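Local coordinates for protein ATP synthase epsilon chain (Caldalkalibacillus thermarum TA2.A1, PDB 5IK2) that binds ATP as the small epsilon subunit of the F1 sector of a rotary ATP synthase, which probably produces ATP using a transmembrane proton gradient, at residues L78-E83 with L121-V126; I88-A93 with Q129-K134. The protein carries 2 engineered substitutions. All coordinates share one frame; numbering follows the deposited sequence.

Interaction 1. Residues L78-E83 with L121-V126; sequences LADTAE and LERAEV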
ATOM      1  N   LEU H  78      62.521   5.929  19.711  1.00 27.30           N
ATOM      2  CA  LEU H  78      61.252   6.597  19.413  1.00 26.78           C
ATOM      3  C   LEU H  78      61.453   7.473  18.178  1.00 26.71           C
ATOM      4  O   LEU H  78      62.397   8.264  18.137  1.00 26.40           O
ATOM      5  CB  LEU H  78      60.798   7.449  20.606  1.00 26.65           C
ATOM      6  CG  LEU H  78      60.144   6.708  21.780  1.00 26.57           C
ATOM      7  CD1 LEU H  78      61.137   5.822  22.523  1.00 26.52           C
ATOM      8  CD2 LEU H  78      59.505   7.701  22.739  1.00 26.52           C
ATOM      9  N   ALA H  79      60.577   7.332  17.181  1.00 26.79           N
ATOM     10  CA  ALA H  79      60.714   8.046  15.901  1.00 26.83           C
ATOM     11  C   ALA H  79      59.372   8.383  15.258  1.00 26.78           C
ATOM     12  O   ALA H  79      58.363   7.751  15.554  1.00 26.83           O
ATOM     13  CB  ALA H  79      61.556   7.224  14.940  1.00 26.81           C
ATOM     14  N   ASP H  80      59.381   9.377  14.368  1.00 26.89           N
ATOM     15  CA  ASP H  80      58.177   9.797  13.633  1.00 27.06           C
ATOM     16  C   ASP H  80      57.634   8.648  12.794  1.00 27.37           C
ATOM     17  O   ASP H  80      56.442   8.342  12.841  1.00 27.73           O
ATOM     18  CB  ASP H  80      58.471  10.984  12.701  1.00 26.93           C
ATOM     19  CG  ASP H  80      58.845  12.259  13.445  1.00 26.80           C
ATOM     20  OD1 ASP H  80      58.706  12.323  14.685  1.00 27.17           O
ATOM     21  OD2 ASP H  80      59.283  13.213  12.770  1.00 26.53           O
ATOM     22  N   THR H  81      58.524   8.027  12.023  1.00 27.51           N
ATOM     23  CA  THR H  81      58.190   6.862  11.213  1.00 27.66           C
ATOM     24  C   THR H  81      59.260   5.783  11.359  1.00 27.88           C
ATOM     25  O   THR H  81      60.449   6.085  11.478  1.00 27.44           O
ATOM     26  CB  THR H  81      58.045   7.234   9.727  1.00 27.63           C
ATOM     27  OG1 THR H  81      59.230   7.900   9.279  1.00 27.69           O
ATOM     28  CG2 THR H  81      56.851   8.147   9.518  1.00 27.64           C
ATOM     29  N   ALA H  82      58.814   4.528  11.361  1.00 28.56           N
ATOM     30  CA  ALA H  82      59.694   3.361  11.394  1.00 28.94           C
ATOM     31  C   ALA H  82      59.017   2.215  10.643  1.00 29.34           C
ATOM     32  O   ALA H  82      57.885   1.853  10.969  1.00 29.73           O
ATOM     33  CB  ALA H  82      59.997   2.964  12.830  1.00 28.86           C
ATOM     34  N   GLU H  83      59.691   1.668   9.632  1.00 29.75           N
ATOM     35  CA  GLU H  83      59.139   0.566   8.839  1.00 30.09           C
ATOM     36  C   GLU H  83      60.174  -0.517   8.555  1.00 30.48           C
ATOM     37  O   GLU H  83      61.319  -0.217   8.217  1.00 30.62           O
ATOM     38  CB  GLU H  83      58.585   1.071   7.501  1.00 30.14           C
ATOM     39  CG  GLU H  83      57.426   2.059   7.603  1.00 30.16           C
ATOM     40  CD  GLU H  83      57.831   3.524   7.516  1.00 30.25           C
ATOM     41  OE1 GLU H  83      58.994   3.836   7.179  1.00 30.25           O
ATOM     42  OE2 GLU H  83      56.961   4.381   7.775  1.00 30.38           O
ATOM     43  N   LEU H 121      62.731  14.322   1.775  1.00 38.55           N
ATOM     44  CA  LEU H 121      63.563  13.620   0.787  1.00 38.28           C
ATOM     45  C   LEU H 121      64.389  12.503   1.438  1.00 38.05           C
ATOM     46  O   LEU H 121      64.494  11.406   0.886  1.00 38.15           O
ATOM     47  CB  LEU H 121      64.493  14.606   0.063  1.00 38.15           C
ATOM     48  CG  LEU H 121      65.507  14.054  -0.949  1.00 38.03           C
ATOM     49  CD1 LEU H 121      64.817  13.244  -2.036  1.00 38.18           C
ATOM     50  CD2 LEU H 121      66.317  15.190  -1.554  1.00 37.89           C
ATOM     51  N   GLU H 122      64.976  12.796   2.599  1.00 37.64           N
ATOM     52  CA  GLU H 122      65.735  11.802   3.371  1.00 37.55           C
ATOM     53  C   GLU H 122      64.866  10.637   3.855  1.00 37.51           C
ATOM     54  O   GLU H 122      65.324   9.493   3.876  1.00 37.27           O
ATOM     55  CB  GLU H 122      66.435  12.460   4.567  1.00 37.64           C
ATOM     56  CG  GLU H 122      67.653  13.285   4.180  1.00 37.95           C
ATOM     57  CD  GLU H 122      68.197  14.133   5.316  1.00 37.85           C
ATOM     58  OE1 GLU H 122      67.778  13.949   6.479  1.00 38.21           O
ATOM     59  OE2 GLU H 122      69.062  14.989   5.041  1.00 37.94           O
ATOM     60  N   ARG H 123      63.627  10.938   4.246  1.00 37.42           N
ATOM     61  CA  ARG H 123      62.644   9.914   4.619  1.00 37.54           C
ATOM     62  C   ARG H 123      62.345   8.973   3.452  1.00 37.32           C
ATOM     63  O   ARG H 123      62.250   7.759   3.641  1.00 37.14           O
ATOM     64  CB  ARG H 123      61.343  10.570   5.098  1.00 38.14           C
ATOM     65  CG  ARG H 123      60.286   9.605   5.617  1.00 38.83           C
ATOM     66  CD  ARG H 123      58.985  10.327   5.928  1.00 39.70           C
ATOM     67  NE  ARG H 123      59.118  11.260   7.048  1.00 40.69           N
ATOM     68  CZ  ARG H 123      58.141  12.042   7.513  1.00 41.60           C
ATOM     69  NH1 ARG H 123      56.925  12.022   6.964  1.00 41.98           N
ATOM     70  NH2 ARG H 123      58.378  12.853   8.543  1.00 41.92           N
ATOM     71  N   ALA H 124      62.199   9.544   2.256  1.00 37.18           N
ATOM     72  CA  ALA H 124      61.892   8.775   1.047  1.00 37.09           C
ATOM     73  C   ALA H 124      63.046   7.876   0.607  1.00 37.31           C
ATOM     74  O   ALA H 124      62.827   6.707   0.288  1.00 37.73           O
ATOM     75  CB  ALA H 124      61.498   9.710  -0.087  1.00 37.26           C
ATOM     76  N   GLU H 125      64.262   8.422   0.587  1.00 37.35           N
ATOM     77  CA  GLU H 125      65.452   7.669   0.154  1.00 37.57           C
ATOM     78  C   GLU H 125      65.818   6.526   1.109  1.00 37.26           C
ATOM     79  O   GLU H 125      66.223   5.451   0.660  1.00 37.51           O
ATOM     80  CB  GLU H 125      66.652   8.604  -0.050  1.00 38.02           C
ATOM     81  CG  GLU H 125      66.503   9.517  -1.260  1.00 38.69           C
ATOM     82  CD  GLU H 125      67.725  10.381  -1.521  1.00 39.10           C
ATOM     83  OE1 GLU H 125      68.312  10.914  -0.552  1.00 39.12           O
ATOM     84  OE2 GLU H 125      68.092  10.540  -2.705  1.00 39.12           O
ATOM     85  N   VAL H 126      65.673   6.760   2.413  1.00 36.67           N
ATOM     86  CA  VAL H 126      65.914   5.722   3.426  1.00 36.50           C
ATOM     87  C   VAL H 126      64.877   4.594   3.331  1.00 36.55           C
ATOM     88  O   VAL H 126      65.222   3.426   3.512  1.00 36.50           O
ATOM     89  CB  VAL H 126      65.966   6.327   4.853  1.00 36.24           C
ATOM     90  CG1 VAL H 126      65.933   5.252   5.934  1.00 36.19           C
ATOM     91  CG2 VAL H 126      67.221   7.172   5.010  1.00 36.17           C
TER
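T81 and R123 have the nearest CA atoms of the two segments, 8.5 Å apart, and the contact is made by side chains. Residues 78-83 pass round a corner at D80, where D80 and T81 together face S64 in a classic beta bulge; residues 121-126 are continuous helix. T81 and D80 both send their CB atoms toward the helix, and the CB of R123 points back toward the strand.

The side chains of T81 and R123 cross at about a right angle. R123 leaves the helix with CG anti to the backbone N (chi1 -175°), and a bend at chi3 (-66°) brings NE beside T81 OG1. The two atoms are 4.0 Å apart, too far for a hydrogen bond, and the hydroxyl meets the guanidinium obliquely. S64 mediates instead: its OG is hydrogen-bonded to T81 OG1 and, weakly, to R123 NE. D80 OD2 stands 4.3 Å from R123 NH2, a proximity of opposite charges that falls short of a salt bridge but probably still steadies the arginine electrostatically. The stronger partner of D80 OD2 is a polar side chain of the chain of another protein.

T81, E83 and R123 all belong to the ATP site of this subunit, although no nucleotide is bound to this chain here, and the contact exemplifies a nucleotide site formed where the beta-sandwich meets the C-terminal helical hairpin.

Interaction 2. Residues I88-A93 with Q129-K134; sequences IAVEAA and QVANSK. Engineered in segment 88-93: A89 (natural residue Asp), A92 (natural residue Arg).
I88 and V130 supply one of two apolar touches that join the residues leading into helix 90-104, and its first turn, to the last turns of helix 114-133. The branch of I88 ending in CD1 runs out with CD1 anti to CA (chi2 162°), and this extension carries the methyl to 4.0 Å from V130 CG1. The two side chains cross at about a right angle. The same methyl also lies beside the helix backbone, with I88 CD1 at 4.2 Å from A131 N, so isoleucine covers a piece of main chain as well as a valine branch. In the second touch the CB of A131 points toward residues 88-93 and meets V90 CG2 at 4.0 Å, methyl against methyl. The nearest CA atoms, those of I88 and A131, are 6.7 Å apart.

No hydrogen bond crosses between the segments; those described here are internal to one or the other. S133 OG donates to V130 O over 2.7 Å, meeting the carbonyl at 128° with the hydroxyl tilted 34° out of its plane. In residues 88-93, A93 N bonds to A89 O at 3.2 Å, part of the first turn of helix 90-104. A89, at the N-cap position, and A92 are both engineered replacements, for aspartate and arginine respectively, at positions that bind ATP in the natural protein.

Packing beyond the segments sets the contact in the fold. V130 also rests on P85, P49 and the strand 57-64 residues L60 and A62, while I88 lies on R127, itself an ATP-site residue. Here the two antiparallel helices of the C-terminal hairpin come together at the end away from its connecting loop, folded down against the beta-sandwich, as in the compact form of epsilon subunits.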
ATOM      1  N   ILE H  88      56.745  -1.153   3.653  1.00 36.97           N
ATOM      2  CA  ILE H  88      57.041   0.140   3.020  1.00 37.07           C
ATOM      3  C   ILE H  88      56.326   0.222   1.670  1.00 37.14           C
ATOM      4  O   ILE H  88      56.458  -0.684   0.842  1.00 37.18           O
ATOM      5  CB  ILE H  88      58.566   0.324   2.804  1.00 36.97           C
ATOM      6  CG1 ILE H  88      59.277   0.490   4.154  1.00 36.94           C
ATOM      7  CG2 ILE H  88      58.865   1.530   1.911  1.00 36.95           C
ATOM      8  CD1 ILE H  88      60.771   0.240   4.110  1.00 36.92           C
ATOM      9  N   ALA H  89      55.587   1.310   1.451  1.00 37.16           N
ATOM     10  CA  ALA H  89      54.968   1.588   0.150  1.00 37.52           C
ATOM     11  C   ALA H  89      56.029   2.140  -0.813  1.00 37.84           C
ATOM     12  O   ALA H  89      56.438   3.300  -0.697  1.00 37.71           O
ATOM     13  CB  ALA H  89      53.813   2.568   0.307  1.00 37.32           C
ATOM     14  N   VAL H  90      56.463   1.306  -1.757  1.00 38.32           N
ATOM     15  CA  VAL H  90      57.627   1.606  -2.605  1.00 38.94           C
ATOM     16  C   VAL H  90      57.334   2.704  -3.636  1.00 39.62           C
ATOM     17  O   VAL H  90      58.140   3.622  -3.804  1.00 39.89           O
ATOM     18  CB  VAL H  90      58.170   0.327  -3.297  1.00 38.98           C
ATOM     19  CG1 VAL H  90      59.289   0.651  -4.286  1.00 39.02           C
ATOM     20  CG2 VAL H  90      58.665  -0.663  -2.248  1.00 39.10           C
ATOM     21  N   GLU H  91      56.192   2.605  -4.317  1.00 40.14           N
ATOM     22  CA  GLU H  91      55.793   3.608  -5.318  1.00 40.57           C
ATOM     23  C   GLU H  91      55.535   4.992  -4.713  1.00 39.99           C
ATOM     24  O   GLU H  91      55.835   6.008  -5.346  1.00 39.99           O
ATOM     25  CB  GLU H  91      54.556   3.141  -6.101  1.00 41.21           C
ATOM     26  CG  GLU H  91      54.797   1.927  -6.988  1.00 41.89           C
ATOM     27  CD  GLU H  91      55.811   2.191  -8.089  1.00 42.44           C
ATOM     28  OE1 GLU H  91      55.606   3.146  -8.871  1.00 42.78           O
ATOM     29  OE2 GLU H  91      56.813   1.448  -8.168  1.00 42.81           O
ATOM     30  N   ALA H  92      54.983   5.023  -3.501  1.00 39.42           N
ATOM     31  CA  ALA H  92      54.788   6.273  -2.761  1.00 39.13           C
ATOM     32  C   ALA H  92      56.117   6.951  -2.420  1.00 39.25           C
ATOM     33  O   ALA H  92      56.212   8.179  -2.451  1.00 39.51           O
ATOM     34  CB  ALA H  92      53.986   6.020  -1.491  1.00 38.90           C
ATOM     35  N   ALA H  93      57.131   6.145  -2.099  1.00 39.33           N
ATOM     36  CA  ALA H  93      58.477   6.648  -1.789  1.00 39.21           C
ATOM     37  C   ALA H  93      59.196   7.206  -3.018  1.00 39.11           C
ATOM     38  O   ALA H  93      59.913   8.202  -2.915  1.00 39.20           O
ATOM     39  CB  ALA H  93      59.316   5.554  -1.142  1.00 39.23           C
ATOM     40  N   GLN H 129      66.077   2.489   0.369  1.00 41.02           N
ATOM     41  CA  GLN H 129      67.248   1.683   0.766  1.00 42.29           C
ATOM     42  C   GLN H 129      66.861   0.405   1.518  1.00 42.77           C
ATOM     43  O   GLN H 129      67.380  -0.675   1.225  1.00 42.83           O
ATOM     44  CB  GLN H 129      68.208   2.497   1.646  1.00 42.98           C
ATOM     45  CG  GLN H 129      69.050   3.528   0.909  1.00 43.47           C
ATOM     46  CD  GLN H 129      69.884   4.383   1.854  1.00 44.06           C
ATOM     47  OE1 GLN H 129      70.431   3.888   2.843  1.00 43.80           O
ATOM     48  NE2 GLN H 129      69.989   5.675   1.551  1.00 44.14           N
ATOM     49  N   VAL H 130      65.957   0.546   2.485  1.00 43.56           N
ATOM     50  CA  VAL H 130      65.499  -0.580   3.311  1.00 44.30           C
ATOM     51  C   VAL H 130      64.577  -1.522   2.519  1.00 45.95           C
ATOM     52  O   VAL H 130      64.548  -2.724   2.789  1.00 46.19           O
ATOM     53  CB  VAL H 130      64.829  -0.082   4.618  1.00 43.82           C
ATOM     54  CG1 VAL H 130      64.252  -1.236   5.432  1.00 43.87           C
ATOM     55  CG2 VAL H 130      65.842   0.687   5.461  1.00 43.62           C
ATOM     56  N   ALA H 131      63.841  -0.983   1.545  1.00 48.16           N
ATOM     57  CA  ALA H 131      63.010  -1.799   0.646  1.00 49.63           C
ATOM     58  C   ALA H 131      63.839  -2.666  -0.314  1.00 51.36           C
ATOM     59  O   ALA H 131      63.456  -3.801  -0.601  1.00 51.58           O
ATOM     60  CB  ALA H 131      62.051  -0.915  -0.139  1.00 49.68           C
ATOM     61  N   ASN H 132      64.959  -2.131  -0.808  1.00 53.61           N
ATOM     62  CA  ASN H 132      65.861  -2.872  -1.711  1.00 55.83           C
ATOM     63  C   ASN H 132      66.625  -4.022  -1.038  1.00 57.86           C
ATOM     64  O   ASN H 132      67.053  -4.953  -1.725  1.00 57.96           O
ATOM     65  CB  ASN H 132      66.877  -1.929  -2.384  1.00 56.01           C
ATOM     66  CG  ASN H 132      66.235  -0.959  -3.366  1.00 56.20           C
ATOM     67  OD1 ASN H 132      66.634   0.204  -3.445  1.00 56.50           O
ATOM     68  ND2 ASN H 132      65.254  -1.431  -4.130  1.00 56.26           N
ATOM     69  N   SER H 133      66.813  -3.951   0.281  1.00 60.50           N
ATOM     70  CA  SER H 133      67.499  -5.015   1.034  1.00 62.40           C
ATOM     71  C   SER H 133      66.714  -6.337   1.054  1.00 65.12           C
ATOM     72  O   SER H 133      67.316  -7.414   1.126  1.00 65.73           O
ATOM     73  CB  SER H 133      67.804  -4.561   2.468  1.00 61.61           C
ATOM     74  OG  SER H 133      66.617  -4.356   3.215  1.00 60.58           O
ATOM     75  N   LYS H 134      65.383  -6.246   1.002  1.00 67.03           N
ATOM     76  CA  LYS H 134      64.512  -7.420   0.865  1.00 68.17           C
ATOM     77  C   LYS H 134      64.642  -8.005  -0.542  1.00 68.49           C
ATOM     78  O   LYS H 134      64.540  -9.217  -0.734  1.00 68.91           O
ATOM     79  CB  LYS H 134      63.053  -7.035   1.141  1.00 68.96           C
ATOM     80  CG  LYS H 134      62.089  -8.209   1.251  1.00 69.47           C
ATOM     81  CD  LYS H 134      60.645  -7.735   1.304  1.00 69.93           C
ATOM     82  CE  LYS H 134      59.682  -8.911   1.251  1.00 70.62           C
ATOM     83  NZ  LYS H 134      58.263  -8.473   1.157  1.00 70.80           N
TER

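Interactions 1 and 2 lie with their centres 11 Å apart, and helix 114-133 serves both: residues 121-126 face the strand corner at 78-83, and residues 129-134, further along, face the loop residue I88 and the start of helix 90-104. The segments alternate in sequence, 78-83 then 88-93, 121-126 then 129-134, so strand 81-83 and the beginning of helix 90-104 are successive partners of one helix. The contacts meet directly, E83 CB lying 3.5 Å from I88 CG1. Between the two helical segments sits R127, whose salt bridge to E83 ties helix to strand. Interaction 1 contains ATP-site residues and interaction 2 adjoins them through I88, consistent with a site between sandwich and hairpin.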